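ATP synthase subunit s, mitochondrial (Bos taurus, PDB 3E4G) regulates the mitochondrial ATP synthase, being needed for its proton conduction and supporting energy-driven ATP synthesis by blocking a proton leak. Local coordinates at residues A[4-16]-A[70-82]. The protein carries 1 engineered substitution. Sequence-based numbering, arbitrary orientation. Where two conformers were deposited one is given.
Sequences EWLNAVFNKVDHD and DSCIMSIGFDHME. Engineered in segment 4-16: E4 (natural residue Gly).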
loop_
_atom_site.group_PDB
_atom_site.type_symbol
_atom_site.label_atom_id
_atom_site.label_comp_id
_atom_site.label_asym_id
_atom_site.label_seq_id
_atom_site.Cartn_x
_atom_site.Cartn_y
_atom_site.Cartn_z
ATOM N N GLU A 4 -16.576 -12.663 6.215
ATOM C CA GLU A 4 -16.358 -11.277 6.585
ATOM C C GLU A 4 -15.551 -11.162 7.820
ATOM O O GLU A 4 -14.608 -10.337 7.923
ATOM C CB GLU A 4 -17.672 -10.528 6.720
ATOM C CG GLU A 4 -18.313 -10.328 5.441
ATOM C CD GLU A 4 -19.691 -9.683 5.638
ATOM O OE1 GLU A 4 -19.845 -8.582 5.177
ATOM O OE2 GLU A 4 -20.532 -10.290 6.295
ATOM N N TRP A 5 -15.894 -11.948 8.843
ATOM C CA TRP A 5 -15.132 -11.938 10.101
ATOM C C TRP A 5 -13.652 -12.343 9.800
ATOM O O TRP A 5 -12.734 -11.715 10.346
ATOM C CB TRP A 5 -15.771 -12.895 11.132
ATOM C CG TRP A 5 -14.837 -13.087 12.300
ATOM C CD1 TRP A 5 -14.593 -12.225 13.294
ATOM C CD2 TRP A 5 -13.929 -14.198 12.436
ATOM N NE1 TRP A 5 -13.547 -12.742 14.094
ATOM C CE2 TRP A 5 -13.134 -13.929 13.558
ATOM C CE3 TRP A 5 -13.718 -15.379 11.702
ATOM C CZ2 TRP A 5 -12.101 -14.792 13.990
ATOM C CZ3 TRP A 5 -12.705 -16.248 12.146
ATOM C CH2 TRP A 5 -11.930 -15.934 13.254
ATOM N N LEU A 6 -13.476 -13.372 9.031
ATOM C CA LEU A 6 -12.141 -13.878 8.775
ATOM C C LEU A 6 -11.288 -12.790 8.094
ATOM O O LEU A 6 -10.125 -12.538 8.483
ATOM C CB LEU A 6 -12.221 -15.121 7.905
ATOM C CG LEU A 6 -10.914 -15.884 7.707
ATOM C CD1 LEU A 6 -10.410 -16.462 9.011
ATOM C CD2 LEU A 6 -11.064 -16.925 6.581
ATOM N N ASN A 7 -11.839 -12.115 7.065
ATOM C CA ASN A 7 -11.081 -11.047 6.420
ATOM C C ASN A 7 -10.772 -9.940 7.395
ATOM O O ASN A 7 -9.664 -9.365 7.362
ATOM C CB ASN A 7 -11.852 -10.547 5.182
ATOM C CG ASN A 7 -11.676 -11.451 3.945
ATOM O OD1 ASN A 7 -10.771 -12.199 3.781
ATOM N ND2 ASN A 7 -12.594 -11.242 3.022
ATOM N N ALA A 8 -11.748 -9.605 8.251
ATOM C CA ALA A 8 -11.520 -8.558 9.198
ATOM C C ALA A 8 -10.404 -8.929 10.172
ATOM O O ALA A 8 -9.533 -8.073 10.437
ATOM C CB ALA A 8 -12.812 -8.212 9.972
ATOM N N VAL A 9 -10.378 -10.120 10.711
ATOM C CA VAL A 9 -9.353 -10.473 11.677
ATOM C C VAL A 9 -7.980 -10.636 10.987
ATOM O O VAL A 9 -6.958 -10.444 11.653
ATOM C CB VAL A 9 -9.754 -11.691 12.509
ATOM C CG1 VAL A 9 -9.591 -12.987 11.819
ATOM C CG2 VAL A 9 -9.275 -11.600 13.876
ATOM N N PHE A 10 -7.957 -11.005 9.722
ATOM C CA PHE A 10 -6.672 -10.979 8.984
ATOM C C PHE A 10 -6.096 -9.571 8.947
ATOM O O PHE A 10 -4.865 -9.381 8.913
ATOM C CB PHE A 10 -6.819 -11.561 7.584
ATOM C CG PHE A 10 -6.528 -13.045 7.535
ATOM C CD1 PHE A 10 -5.475 -13.545 6.772
ATOM C CD2 PHE A 10 -7.299 -13.975 8.279
ATOM C CE1 PHE A 10 -5.137 -14.869 6.715
ATOM C CE2 PHE A 10 -6.987 -15.321 8.229
ATOM C CZ PHE A 10 -5.941 -15.800 7.432
ATOM N N ASN A 11 -6.960 -8.596 8.852
ATOM C CA ASN A 11 -6.550 -7.174 8.721
ATOM C C ASN A 11 -6.360 -6.465 10.037
ATOM O O ASN A 11 -5.590 -5.487 10.091
ATOM C CB ASN A 11 -7.542 -6.420 7.823
ATOM C CG ASN A 11 -7.261 -6.691 6.372
ATOM O OD1 ASN A 11 -7.991 -7.523 5.710
ATOM N ND2 ASN A 11 -6.273 -6.071 5.828
ATOM N N LYS A 12 -7.044 -6.861 11.105
ATOM C CA LYS A 12 -7.071 -6.063 12.318
ATOM C C LYS A 12 -5.695 -5.912 12.935
ATOM O O LYS A 12 -4.948 -6.896 13.061
ATOM C CB LYS A 12 -8.050 -6.718 13.328
ATOM C CG LYS A 12 -8.167 -5.942 14.632
ATOM C CD LYS A 12 -9.236 -6.550 15.562
ATOM C CE LYS A 12 -9.327 -5.932 16.876
ATOM N NZ LYS A 12 -9.708 -4.576 16.797
ATOM N N VAL A 13 -5.362 -4.707 13.354
ATOM C CA VAL A 13 -4.094 -4.433 14.021
ATOM C C VAL A 13 -4.101 -4.991 15.416
ATOM O O VAL A 13 -5.066 -4.840 16.192
ATOM C CB VAL A 13 -3.817 -2.910 14.068
ATOM C CG1 VAL A 13 -2.554 -2.611 14.902
ATOM C CG2 VAL A 13 -3.623 -2.365 12.707
ATOM N N ASP A 14 -3.035 -5.649 15.779
ATOM C CA ASP A 14 -2.760 -6.018 17.200
ATOM C C ASP A 14 -1.655 -5.087 17.729
ATOM O O ASP A 14 -0.481 -5.188 17.347
ATOM C CB ASP A 14 -2.385 -7.446 17.271
ATOM C CG ASP A 14 -2.260 -7.945 18.704
ATOM O OD1 ASP A 14 -2.616 -9.133 19.016
ATOM O OD2 ASP A 14 -1.860 -7.163 19.567
ATOM N N HIS A 15 -2.083 -4.097 18.498
ATOM C CA HIS A 15 -1.137 -3.068 18.965
ATOM C C HIS A 15 -0.112 -3.623 19.919
ATOM O O HIS A 15 0.970 -3.078 20.074
ATOM C CB HIS A 15 -1.879 -1.860 19.542
ATOM C CG HIS A 15 -2.600 -1.032 18.493
ATOM N ND1 HIS A 15 -1.954 -0.174 17.620
ATOM C CD2 HIS A 15 -3.883 -1.094 18.066
ATOM C CE1 HIS A 15 -2.837 0.344 16.784
ATOM N NE2 HIS A 15 -4.026 -0.176 17.046
ATOM N N ASP A 16 -0.459 -4.716 20.609
ATOM C CA ASP A 16 0.518 -5.399 21.463
ATOM C C ASP A 16 1.635 -5.938 20.609
ATOM O O ASP A 16 2.831 -5.891 20.996
ATOM C CB ASP A 16 -0.134 -6.503 22.272
ATOM C CG ASP A 16 -1.091 -6.015 23.336
ATOM O OD1 ASP A 16 -0.938 -4.862 23.793
ATOM O OD2 ASP A 16 -2.000 -6.809 23.602
ATOM N N ASP A 70 -3.170 -10.029 -5.542
ATOM C CA ASP A 70 -4.111 -11.092 -5.159
ATOM C C ASP A 70 -4.127 -11.209 -3.633
ATOM O O ASP A 70 -4.051 -12.289 -3.060
ATOM C CB ASP A 70 -3.766 -12.413 -5.833
ATOM C CG ASP A 70 -4.150 -12.425 -7.301
ATOM O OD1 ASP A 70 -5.348 -12.145 -7.550
ATOM O OD2 ASP A 70 -3.356 -12.786 -8.164
ATOM N N SER A 71 -4.293 -10.069 -2.958
ATOM C CA SER A 71 -4.206 -9.945 -1.506
ATOM C C SER A 71 -5.563 -9.548 -0.938
ATOM O O SER A 71 -6.352 -8.849 -1.595
ATOM C CB SER A 71 -3.158 -8.905 -1.178
ATOM O OG SER A 71 -3.108 -8.562 0.190
ATOM N N CYS A 72 -5.795 -9.909 0.326
ATOM C CA CYS A 72 -7.059 -9.539 1.030
ATOM C C CYS A 72 -6.914 -8.352 1.912
ATOM O O CYS A 72 -7.829 -8.094 2.736
ATOM C CB CYS A 72 -7.611 -10.786 1.812
ATOM S SG CYS A 72 -6.576 -11.272 3.197
ATOM N N ILE A 73 -5.874 -7.536 1.756
ATOM C CA ILE A 73 -5.757 -6.324 2.562
ATOM C C ILE A 73 -6.930 -5.395 2.268
ATOM O O ILE A 73 -7.444 -5.258 1.160
ATOM C CB ILE A 73 -4.411 -5.625 2.349
ATOM C CG1 ILE A 73 -4.190 -5.212 0.876
ATOM C CG2 ILE A 73 -3.280 -6.472 2.907
ATOM C CD1 ILE A 73 -2.800 -4.510 0.697
ATOM N N MET A 74 -7.324 -4.679 3.351
ATOM C CA MET A 74 -8.436 -3.683 3.228
ATOM C C MET A 74 -8.428 -2.768 4.380
ATOM O O MET A 74 -8.110 -3.172 5.488
ATOM C CB MET A 74 -9.677 -4.264 2.941
ATOM C CG MET A 74 -10.046 -4.989 3.961
ATOM S SD MET A 74 -11.704 -5.794 3.605
ATOM C CE MET A 74 -12.635 -4.520 2.841
ATOM N N SER A 75 -8.945 -1.582 4.180
ATOM C CA SER A 75 -9.363 -0.629 5.164
ATOM C C SER A 75 -8.479 -0.533 6.367
ATOM O O SER A 75 -7.328 -0.002 6.298
ATOM C CB SER A 75 -10.895 -0.822 5.473
ATOM O OG SER A 75 -11.103 -2.054 6.178
ATOM N N ILE A 76 -8.999 -0.899 7.514
ATOM C CA ILE A 76 -8.268 -0.655 8.742
ATOM C C ILE A 76 -7.008 -1.553 8.805
ATOM O O ILE A 76 -6.141 -1.286 9.652
ATOM C CB ILE A 76 -9.127 -0.575 10.002
ATOM C CG1 ILE A 76 -9.732 -1.930 10.108
ATOM C CG2 ILE A 76 -10.033 0.657 9.983
ATOM C CD1 ILE A 76 -9.257 -3.252 9.481
ATOM N N GLY A 77 -6.800 -2.559 7.922
ATOM C CA GLY A 77 -5.491 -3.214 7.876
ATOM C C GLY A 77 -4.372 -2.208 7.621
ATOM O O GLY A 77 -3.259 -2.375 8.110
ATOM N N PHE A 78 -4.683 -1.158 6.863
ATOM C CA PHE A 78 -3.668 -0.152 6.563
ATOM C C PHE A 78 -3.240 0.647 7.764
ATOM O O PHE A 78 -2.215 1.348 7.668
ATOM C CB PHE A 78 -4.136 0.745 5.411
ATOM C CG PHE A 78 -4.196 0.035 4.070
ATOM C CD1 PHE A 78 -3.046 -0.278 3.350
ATOM C CD2 PHE A 78 -5.383 -0.380 3.539
ATOM C CE1 PHE A 78 -3.106 -0.951 2.141
ATOM C CE2 PHE A 78 -5.454 -1.081 2.365
ATOM C CZ PHE A 78 -4.327 -1.342 1.632
ATOM N N ASP A 79 -3.920 0.540 8.900
ATOM C CA ASP A 79 -3.401 1.124 10.119
ATOM C C ASP A 79 -2.054 0.509 10.525
ATOM O O ASP A 79 -1.289 1.137 11.294
ATOM C CB ASP A 79 -4.411 1.087 11.235
ATOM C CG ASP A 79 -5.596 2.076 11.016
ATOM O OD1 ASP A 79 -5.548 2.934 10.120
ATOM O OD2 ASP A 79 -6.550 1.938 11.768
ATOM N N HIS A 80 -1.735 -0.677 10.021
ATOM C CA HIS A 80 -0.375 -1.218 10.247
ATOM C C HIS A 80 0.727 -0.327 9.613
ATOM O O HIS A 80 1.898 -0.500 9.902
ATOM C CB HIS A 80 -0.207 -2.620 9.626
ATOM C CG HIS A 80 -0.921 -3.720 10.370
ATOM N ND1 HIS A 80 -2.193 -4.141 10.030
ATOM C CD2 HIS A 80 -0.543 -4.506 11.398
ATOM C CE1 HIS A 80 -2.507 -5.150 10.843
ATOM N NE2 HIS A 80 -1.542 -5.381 11.686
ATOM N N MET A 81 0.332 0.522 8.706
ATOM C CA MET A 81 1.277 1.408 7.924
ATOM C C MET A 81 1.735 2.583 8.850
ATOM O O MET A 81 2.670 3.281 8.473
ATOM C CB MET A 81 0.618 1.976 6.653
ATOM C CG MET A 81 0.201 0.871 5.640
ATOM S SD MET A 81 1.547 -0.168 4.948
ATOM C CE MET A 81 2.475 1.045 4.096
ATOM N N GLU A 82 1.010 2.850 9.944
ATOM C CA GLU A 82 1.187 4.112 10.674
ATOM C C GLU A 82 2.569 4.345 11.151
ATOM O O GLU A 82 3.014 5.511 11.204
ATOM C CB GLU A 82 0.189 4.119 11.849
ATOM C CG GLU A 82 -0.017 5.489 12.415
ATOM C CD GLU A 82 1.008 5.884 13.309
ATOM O OE1 GLU A 82 1.559 4.992 14.023
ATOM O OE2 GLU A 82 1.299 7.126 13.443
HETATM O O HOH W 1 -1.545 -7.324 13.685
HETATM O O HOH W 2 -6.821 -2.470 12.328
#
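V13 sets its CG2 methyl over one face of the H80 imidazole where the N-terminal domain meets the second leucine-rich repeat; H80 belongs to the 3-10 segment 76-81, in the connection between strands 63-69 and 89-93. This is a CH-pi contact: methyl CG2 of V13 sits 3.5 Å from the centroid of the H80 ring, only 13° off its normal. The branch gets there because CG1 takes the position anti to the backbone N (chi1 174°), leaving CG2 to face the ring and also to brush CB of D79, whose carboxylate pairs with R105. The ring of W30, from helix 23-33, also stacks with H80. An in-plane bond from H80 ND1 to a lone pair of G77 O, at 2.8 Å, holds the turn of the ring about CB-CG. Further round the edge CE1 of H80 meets N11 O at 3.2 Å, and a water joins NE2 to D14 N. Where helix 2-11 ends, the side chain of the buried N11 reaches in among the backbone of C72, I73 and M74, with CB of N11 against CD1 of I76. Nearer the magnesium-binding G35, C72 SG approaches the F10 ring obliquely, 5.3 Å from its centroid. The two backbones come closest at N11 and G77, where G77 CA directs a C-H at N11 O, 3.2 Å from CA to O.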